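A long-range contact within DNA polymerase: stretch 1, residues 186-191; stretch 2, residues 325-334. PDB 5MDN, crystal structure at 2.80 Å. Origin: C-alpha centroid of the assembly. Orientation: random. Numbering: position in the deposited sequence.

Stretch 1 186-191: VVMLAV
Stretch 2 325-334: KRPTLMRYVL

A helix can be seated on a β-strand without a single hydrogen bond between them, provided that long and short side chains are dealt out to match the gap; this contact in DNA polymerase is a compact example. Strand 186-191 is extended, apart from Val 187, whose phi/psi of -77/-47 departs from β values. Helix 326-334 runs broadly the same way, its N-to-C direction 39° from that of the strand (signed crossing angle -39°), with the axes 8.7 Å apart at closest approach. The helix satisfies its own backbone: Leu 329 N donates to Lys 325 O (3.1 Å), Met 330 N to Arg 326 O (3.0 Å) and Val 333 N to Leu 329 O (3.1 Å). In register, Ala 190 CA lies 6.6 Å from Leu 334 CA.

The principal bump is Met 188, pointing toward the helix with chi1 -86° (m), chi2 t and chi3 t. This extended arm enters a hollow bounded by successive helical turns. Its SD rests 4.3 Å from Leu 329 CG and 4.1 Å from Val 333 CG2, while its tip, CE, reaches Met 330 CB at 3.7 Å and lies 4.3 Å from Arg 326 O. Thioether and methyl groups here gain dispersion contacts without needing polar partners.

Ala 190, two residues on, also points toward the helix, but its short side chain allows close approach: CB meets Val 333 CG1 at 3.5 Å. Val 333 (chi1 167°, t) thus touches both strand residues, one through each methyl branch. Leu 189 and Val 191 point away, as strand alternation predicts. Val 187, despite its neighbours' alternation, points toward the helix, and its CG1 (chi1 139°, off-well) makes a looser contact with Leu 329 CD2 at 4.4 Å; Leu 329 adopts chi1 t, chi2 p. In all, 317 Å² is buried, summed over both sides.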

ATOM      1  N   VAL A 186      -6.431 -20.175 -18.614  1.00 68.56           N
ATOM      2  CA  VAL A 186      -5.237 -20.012 -17.788  1.00 66.04           C
ATOM      3  C   VAL A 186      -4.166 -20.965 -18.316  1.00 65.51           C
ATOM      4  O   VAL A 186      -4.267 -22.183 -18.150  1.00 64.88           O
ATOM      5  CB  VAL A 186      -5.533 -20.272 -16.306  1.00 64.41           C
ATOM      6  CG1 VAL A 186      -4.246 -20.265 -15.492  1.00 63.09           C
ATOM      7  CG2 VAL A 186      -6.509 -19.235 -15.769  1.00 63.43           C
ATOM      8  N   VAL A 187      -3.141 -20.408 -18.960  1.00 69.22           N
ATOM      9  CA  VAL A 187      -2.176 -21.223 -19.694  1.00 70.00           C
ATOM     10  C   VAL A 187      -1.194 -21.904 -18.744  1.00 68.61           C
ATOM     11  O   VAL A 187      -0.934 -23.107 -18.857  1.00 66.26           O
ATOM     12  CB  VAL A 187      -1.457 -20.358 -20.749  1.00 73.83           C
ATOM     13  CG1 VAL A 187       0.031 -20.673 -20.809  1.00 76.93           C
ATOM     14  CG2 VAL A 187      -2.103 -20.548 -22.118  1.00 74.85           C
ATOM     15  N   MET A 188      -0.638 -21.153 -17.792  1.00 67.94           N
ATOM     16  CA  MET A 188       0.322 -21.700 -16.845  1.00 69.18           C
ATOM     17  C   MET A 188       0.054 -21.131 -15.461  1.00 67.35           C
ATOM     18  O   MET A 188      -0.426 -20.003 -15.315  1.00 67.25           O
ATOM     19  CB  MET A 188       1.769 -21.389 -17.258  1.00 72.17           C
ATOM     20  CG  MET A 188       2.387 -22.384 -18.227  1.00 76.57           C
ATOM     21  SD  MET A 188       4.098 -21.958 -18.611  1.00 84.01           S
ATOM     22  CE  MET A 188       4.653 -23.457 -19.419  1.00 84.28           C
ATOM     23  N   LEU A 189       0.366 -21.929 -14.443  1.00 66.60           N
ATOM     24  CA  LEU A 189       0.241 -21.492 -13.055  1.00 64.06           C
ATOM     25  C   LEU A 189       1.331 -22.186 -12.252  1.00 63.74           C
ATOM     26  O   LEU A 189       1.290 -23.409 -12.084  1.00 66.18           O
ATOM     27  CB  LEU A 189      -1.146 -21.813 -12.498  1.00 63.74           C
ATOM     28  CG  LEU A 189      -1.567 -21.204 -11.157  1.00 63.49           C
ATOM     29  CD1 LEU A 189      -3.083 -21.082 -11.091  1.00 62.49           C
ATOM     30  CD2 LEU A 189      -1.055 -22.020  -9.981  1.00 64.43           C
ATOM     31  N   ALA A 190       2.294 -21.416 -11.757  1.00 62.38           N
ATOM     32  CA  ALA A 190       3.351 -21.948 -10.914  1.00 62.74           C
ATOM     33  C   ALA A 190       3.062 -21.670  -9.446  1.00 62.67           C
ATOM     34  O   ALA A 190       2.393 -20.693  -9.098  1.00 59.98           O
ATOM     35  CB  ALA A 190       4.709 -21.355 -11.286  1.00 63.98           C
ATOM     36  N   VAL A 191       3.576 -22.545  -8.587  1.00 59.98           N
ATOM     37  CA  VAL A 191       3.509 -22.372  -7.143  1.00 60.07           C
ATOM     38  C   VAL A 191       4.887 -22.650  -6.561  1.00 60.98           C
ATOM     39  O   VAL A 191       5.620 -23.515  -7.055  1.00 62.88           O
ATOM     40  CB  VAL A 191       2.446 -23.288  -6.494  1.00 60.38           C
ATOM     41  CG1 VAL A 191       1.057 -22.960  -7.022  1.00 60.32           C
ATOM     42  CG2 VAL A 191       2.773 -24.758  -6.740  1.00 60.72           C
ATOM     43  N   LYS A 325       9.193 -22.051 -28.081  1.00 86.09           N
ATOM     44  CA  LYS A 325       9.161 -20.952 -27.126  1.00 83.85           C
ATOM     45  C   LYS A 325       8.438 -21.299 -25.829  1.00 84.90           C
ATOM     46  O   LYS A 325       8.450 -20.487 -24.897  1.00 90.96           O
ATOM     47  CB  LYS A 325       8.491 -19.728 -27.759  1.00 82.30           C
ATOM     48  CG  LYS A 325       9.176 -19.220 -29.013  1.00 79.96           C
ATOM     49  CD  LYS A 325       8.499 -17.961 -29.527  1.00 77.78           C
ATOM     50  CE  LYS A 325       9.199 -17.419 -30.762  1.00 76.23           C
ATOM     51  NZ  LYS A 325       8.442 -16.292 -31.372  1.00 76.96           N
ATOM     52  N   ARG A 326       7.813 -22.477 -25.746  1.00 87.54           N
ATOM     53  CA  ARG A 326       7.126 -22.852 -24.510  1.00 84.04           C
ATOM     54  C   ARG A 326       8.093 -23.070 -23.351  1.00 84.88           C
ATOM     55  O   ARG A 326       7.820 -22.560 -22.250  1.00 85.01           O
ATOM     56  CB  ARG A 326       6.239 -24.079 -24.755  1.00 81.13           C
ATOM     57  CG  ARG A 326       4.862 -23.990 -24.094  1.00 78.43           C
ATOM     58  CD  ARG A 326       4.147 -25.337 -24.112  1.00 77.25           C
ATOM     59  NE  ARG A 326       3.543 -25.645 -25.407  1.00 79.21           N
ATOM     60  CZ  ARG A 326       2.285 -26.045 -25.569  1.00 76.91           C
ATOM     61  NH1 ARG A 326       1.495 -26.200 -24.517  1.00 76.33           N
ATOM     62  NH2 ARG A 326       1.818 -26.306 -26.782  1.00 79.59           N
ATOM     63  N   PRO A 327       9.207 -23.803 -23.497  1.00 80.69           N
ATOM     64  CA  PRO A 327      10.084 -24.021 -22.333  1.00 84.73           C
ATOM     65  C   PRO A 327      10.697 -22.747 -21.776  1.00 88.45           C
ATOM     66  O   PRO A 327      11.085 -22.731 -20.601  1.00 84.70           O
ATOM     67  CB  PRO A 327      11.164 -24.969 -22.875  1.00 85.52           C
ATOM     68  CG  PRO A 327      11.145 -24.762 -24.343  1.00 84.83           C
ATOM     69  CD  PRO A 327       9.707 -24.528 -24.680  1.00 83.47           C
ATOM     70  N   THR A 328      10.800 -21.682 -22.569  1.00 84.23           N
ATOM     71  CA  THR A 328      11.281 -20.411 -22.041  1.00 85.05           C
ATOM     72  C   THR A 328      10.154 -19.586 -21.434  1.00 86.40           C
ATOM     73  O   THR A 328      10.409 -18.761 -20.548  1.00 88.35           O
ATOM     74  CB  THR A 328      12.012 -19.612 -23.131  1.00 83.88           C
ATOM     75  OG1 THR A 328      13.047 -18.821 -22.532  1.00 80.22           O
ATOM     76  CG2 THR A 328      11.062 -18.689 -23.879  1.00 82.83           C
ATOM     77  N   LEU A 329       8.916 -19.784 -21.897  1.00 87.01           N
ATOM     78  CA  LEU A 329       7.771 -19.188 -21.218  1.00 82.20           C
ATOM     79  C   LEU A 329       7.594 -19.780 -19.828  1.00 77.80           C
ATOM     80  O   LEU A 329       7.124 -19.094 -18.915  1.00 71.49           O
ATOM     81  CB  LEU A 329       6.502 -19.389 -22.046  1.00 81.71           C
ATOM     82  CG  LEU A 329       5.195 -18.858 -21.445  1.00 82.61           C
ATOM     83  CD1 LEU A 329       5.219 -17.340 -21.349  1.00 83.77           C
ATOM     84  CD2 LEU A 329       3.994 -19.334 -22.249  1.00 81.19           C
ATOM     85  N   MET A 330       7.972 -21.049 -19.651  1.00 76.01           N
ATOM     86  CA  MET A 330       7.919 -21.663 -18.330  1.00 80.30           C
ATOM     87  C   MET A 330       8.916 -21.006 -17.383  1.00 81.37           C
ATOM     88  O   MET A 330       8.554 -20.593 -16.276  1.00 90.83           O
ATOM     89  CB  MET A 330       8.201 -23.161 -18.446  1.00 81.88           C
ATOM     90  CG  MET A 330       7.794 -23.978 -17.236  1.00 84.35           C
ATOM     91  SD  MET A 330       8.280 -25.705 -17.399  1.00 93.42           S
ATOM     92  CE  MET A 330       6.804 -26.527 -16.808  1.00 91.64           C
ATOM     93  N   ARG A 331      10.172 -20.867 -17.818  1.00 84.89           N
ATOM     94  CA  ARG A 331      11.183 -20.265 -16.955  1.00 82.55           C
ATOM     95  C   ARG A 331      10.857 -18.812 -16.641  1.00 76.42           C
ATOM     96  O   ARG A 331      11.205 -18.317 -15.562  1.00 72.62           O
ATOM     97  CB  ARG A 331      12.566 -20.397 -17.589  1.00 87.36           C
ATOM     98  CG  ARG A 331      13.677 -19.955 -16.662  1.00 90.13           C
ATOM     99  CD  ARG A 331      14.707 -21.054 -16.501  1.00 92.69           C
ATOM    100  NE  ARG A 331      15.467 -20.900 -15.263  1.00 94.59           N
ATOM    101  CZ  ARG A 331      16.121 -21.887 -14.660  1.00 91.06           C
ATOM    102  NH1 ARG A 331      16.114 -23.108 -15.180  1.00 89.80           N
ATOM    103  NH2 ARG A 331      16.784 -21.655 -13.535  1.00 88.44           N
ATOM    104  N   TYR A 332      10.198 -18.114 -17.565  1.00 78.81           N
ATOM    105  CA  TYR A 332       9.651 -16.800 -17.246  1.00 74.81           C
ATOM    106  C   TYR A 332       8.683 -16.896 -16.072  1.00 69.85           C
ATOM    107  O   TYR A 332       8.719 -16.072 -15.151  1.00 72.33           O
ATOM    108  CB  TYR A 332       8.960 -16.213 -18.479  1.00 74.64           C
ATOM    109  CG  TYR A 332       8.223 -14.911 -18.236  1.00 75.87           C
ATOM    110  CD1 TYR A 332       8.911 -13.708 -18.127  1.00 75.11           C
ATOM    111  CD2 TYR A 332       6.838 -14.886 -18.129  1.00 75.66           C
ATOM    112  CE1 TYR A 332       8.237 -12.518 -17.907  1.00 74.91           C
ATOM    113  CE2 TYR A 332       6.159 -13.703 -17.911  1.00 76.16           C
ATOM    114  CZ  TYR A 332       6.863 -12.522 -17.801  1.00 74.80           C
ATOM    115  OH  TYR A 332       6.194 -11.340 -17.583  1.00 73.04           O
ATOM    116  N   VAL A 333       7.800 -17.897 -16.099  1.00 69.33           N
ATOM    117  CA  VAL A 333       6.847 -18.087 -15.011  1.00 68.44           C
ATOM    118  C   VAL A 333       7.568 -18.490 -13.726  1.00 68.95           C
ATOM    119  O   VAL A 333       7.207 -18.039 -12.632  1.00 72.67           O
ATOM    120  CB  VAL A 333       5.779 -19.115 -15.426  1.00 70.06           C
ATOM    121  CG1 VAL A 333       4.979 -19.574 -14.233  1.00 70.74           C
ATOM    122  CG2 VAL A 333       4.867 -18.529 -16.488  1.00 70.04           C
ATOM    123  N   LEU A 334       8.603 -19.334 -13.833  1.00 67.76           N
ATOM    124  CA  LEU A 334       9.348 -19.731 -12.638  1.00 70.22           C
ATOM    125  C   LEU A 334      10.115 -18.558 -12.042  1.00 69.80           C
ATOM    126  O   LEU A 334      10.166 -18.405 -10.817  1.00 68.05           O
ATOM    127  CB  LEU A 334      10.313 -20.879 -12.945  1.00 72.32           C
ATOM    128  CG  LEU A 334       9.819 -22.329 -12.907  1.00 72.96           C
ATOM    129  CD1 LEU A 334       9.080 -22.609 -11.603  1.00 73.46           C
ATOM    130  CD2 LEU A 334       8.957 -22.679 -14.099  1.00 73.52           C
TER